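PDB 5YY3: cyclopenase asqI from Emericella nidulans, which catalyses the zinc-dependent conversion of 4'-methoxycyclopenin into 4'-methoxyviridicatin, a ring contraction with loss of methyl isocyanate, in aspoquinolone biosynthesis. Local coordinates for the interface of chains A and B. Residues are numbered along the deposited sequence; one frame, centred on the assembly and turned at random. Chains: chain A/B, Uncharacterized protein AsqI.

The interface of chains A and B. Residues chain A 172, 232, 448, 460, 568, 645, 647; chain B 163-166.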
loop_
_atom_site.group_PDB
_atom_site.type_symbol
_atom_site.label_atom_id
_atom_site.label_comp_id
_atom_site.label_asym_id
_atom_site.label_seq_id
_atom_site.Cartn_x
_atom_site.Cartn_y
_atom_site.Cartn_z
ATOM N N LEU A 172 1.100 -10.703 6.398
ATOM C CA LEU A 172 -0.300 -11.029 6.168
ATOM C C LEU A 172 -0.556 -12.541 6.216
ATOM O O LEU A 172 -1.672 -12.975 6.538
ATOM C CB LEU A 172 -0.775 -10.443 4.831
ATOM C CG LEU A 172 -1.044 -8.925 4.815
ATOM C CD1 LEU A 172 -1.541 -8.464 3.441
ATOM C CD2 LEU A 172 -2.030 -8.512 5.917
ATOM N N TRP A 232 -2.411 -13.505 -2.330
ATOM C CA TRP A 232 -2.459 -12.149 -1.828
ATOM C C TRP A 232 -1.564 -11.230 -2.645
ATOM O O TRP A 232 -1.363 -10.075 -2.286
ATOM C CB TRP A 232 -2.045 -12.120 -0.362
ATOM C CG TRP A 232 -2.941 -12.917 0.511
ATOM C CD1 TRP A 232 -2.715 -14.176 0.993
ATOM C CD2 TRP A 232 -4.217 -12.512 1.021
ATOM N NE1 TRP A 232 -3.769 -14.575 1.783
ATOM C CE2 TRP A 232 -4.705 -13.574 1.817
ATOM C CE3 TRP A 232 -4.996 -11.349 0.888
ATOM C CZ2 TRP A 232 -5.938 -13.510 2.481
ATOM C CZ3 TRP A 232 -6.235 -11.289 1.541
ATOM C CH2 TRP A 232 -6.686 -12.361 2.329
ATOM N N LEU A 448 -12.344 -16.708 5.279
ATOM C CA LEU A 448 -11.472 -16.303 6.363
ATOM C C LEU A 448 -12.364 -15.903 7.520
ATOM O O LEU A 448 -13.067 -14.917 7.435
ATOM C CB LEU A 448 -10.552 -15.151 5.933
ATOM C CG LEU A 448 -9.559 -15.632 4.867
ATOM C CD1 LEU A 448 -9.232 -14.586 3.826
ATOM C CD2 LEU A 448 -8.275 -16.166 5.506
ATOM N N ALA A 460 -6.548 -14.512 11.038
ATOM C CA ALA A 460 -7.708 -15.242 10.516
ATOM C C ALA A 460 -7.588 -16.744 10.786
ATOM O O ALA A 460 -6.528 -17.234 11.177
ATOM C CB ALA A 460 -7.876 -14.998 9.015
ATOM N N VAL A 568 -10.625 -12.851 -4.348
ATOM C CA VAL A 568 -12.031 -12.436 -4.249
ATOM C C VAL A 568 -12.747 -12.624 -5.589
ATOM O O VAL A 568 -13.870 -13.143 -5.637
ATOM C CB VAL A 568 -12.153 -10.965 -3.781
ATOM C CG1 VAL A 568 -13.618 -10.456 -3.912
ATOM C CG2 VAL A 568 -11.647 -10.825 -2.337
ATOM N N ARG A 645 -12.096 -16.211 -2.825
ATOM C CA ARG A 645 -11.848 -15.847 -1.443
ATOM C C ARG A 645 -13.021 -15.062 -0.875
ATOM O O ARG A 645 -13.628 -14.238 -1.567
ATOM C CB ARG A 645 -10.566 -15.021 -1.353
ATOM C CG ARG A 645 -10.118 -14.706 0.032
ATOM C CD ARG A 645 -8.737 -14.086 -0.011
ATOM N NE ARG A 645 -8.756 -12.691 -0.429
ATOM C CZ ARG A 645 -7.914 -12.172 -1.319
ATOM N NH1 ARG A 645 -7.002 -12.949 -1.901
ATOM N NH2 ARG A 645 -7.992 -10.884 -1.632
ATOM N N THR A 647 -14.748 -13.543 3.210
ATOM C CA THR A 647 -14.558 -13.276 4.630
ATOM C C THR A 647 -15.815 -13.666 5.430
ATOM O O THR A 647 -16.903 -13.209 5.100
ATOM C CB THR A 647 -14.254 -11.795 4.881
ATOM O OG1 THR A 647 -13.139 -11.394 4.076
ATOM C CG2 THR A 647 -13.915 -11.573 6.342
ATOM N N THR B 163 -6.757 -8.762 7.595
ATOM C CA THR B 163 -6.580 -9.323 6.261
ATOM C C THR B 163 -6.436 -8.170 5.249
ATOM O O THR B 163 -6.842 -7.052 5.538
ATOM C CB THR B 163 -7.782 -10.264 5.945
ATOM O OG1 THR B 163 -7.387 -11.635 6.074
ATOM C CG2 THR B 163 -8.389 -10.030 4.626
ATOM N N ALA B 164 -5.846 -8.412 4.080
ATOM C CA ALA B 164 -5.734 -7.357 3.072
ATOM C C ALA B 164 -7.116 -6.860 2.667
ATOM O O ALA B 164 -7.284 -5.711 2.275
ATOM C CB ALA B 164 -4.957 -7.846 1.843
ATOM N N ASP B 165 -8.107 -7.731 2.761
ATOM C CA ASP B 165 -9.469 -7.372 2.415
ATOM C C ASP B 165 -10.084 -6.469 3.487
ATOM O O ASP B 165 -10.975 -5.701 3.188
ATOM C CB ASP B 165 -10.339 -8.626 2.218
ATOM C CG ASP B 165 -9.827 -9.542 1.100
ATOM O OD1 ASP B 165 -9.135 -9.045 0.175
ATOM O OD2 ASP B 165 -10.149 -10.760 1.122
ATOM N N THR B 166 -9.609 -6.553 4.729
ATOM C CA THR B 166 -10.268 -5.847 5.828
ATOM C C THR B 166 -9.478 -4.631 6.323
ATOM O O THR B 166 -9.918 -3.928 7.240
ATOM C CB THR B 166 -10.529 -6.789 7.037
ATOM O OG1 THR B 166 -9.295 -7.133 7.681
ATOM C CG2 THR B 166 -11.240 -8.057 6.594
HETATM O O HOH W 1 -12.825 -11.592 1.451
#
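Residues 163-166 of chain B form a tight turn, extended at B:Thr163 and helical at B:Ala164 and B:Asp165, set against a chain A surface drawn from both the helical and the immunoglobulin-like parts of this hemocyanin-like, tyrosinase-family protein. The turn is pinned from within: the backbone N of B:Thr163 donates to OG1 of B:Thr166 at 3.0 Å, and that hydroxyl makes a longer bond back to the B:Thr163 carbonyl, lying somewhat above the carbonyl plane. This probably helps hold B:Asp165 where its carboxylate can reach chain A. Its carboxylate meets A:Arg645 tip to tip, in a side-on salt bridge with the two flat groups nearly coplanar (29°). NE of A:Arg645 gives its N-H to OD2 of B:Asp165 at 2.8 Å, almost in the guanidinium plane, while NH2 reaches OD1 at the same 2.8 Å, tilted further out of it; both oxygens use their syn lone pairs. The arginine starts with CG anti to the backbone N (chi1 -174°) and bends at chi3 (77°), which turns its NE edge toward chain B. A:Trp232 supports this pose, its CZ3 lying 3.4 Å from the guanidinium plane, over the centre; the backbone N of A:Val568 lies over the opposite face. OD2 of B:Asp165 also contacts a water at 2.8 Å, which bridges to the A:Thr647 hydroxyl OG1 at 2.7 Å, giving this oxygen a second polar partner. Alongside, the benzo rim of A:Trp232 carries the apolar contact: CE3 touches the B:Ala164 methyl CB at 3.6 Å, and CH2 meets CG2 of B:Thr163, whose side chain crosses the tryptophan at about a right angle. CD1 of A:Leu172 reaches that same alanine methyl. The patch recurs with the chains exchanged in a two-fold interface of the deposited tetramer, though the structure alone does not establish this assembly in solution.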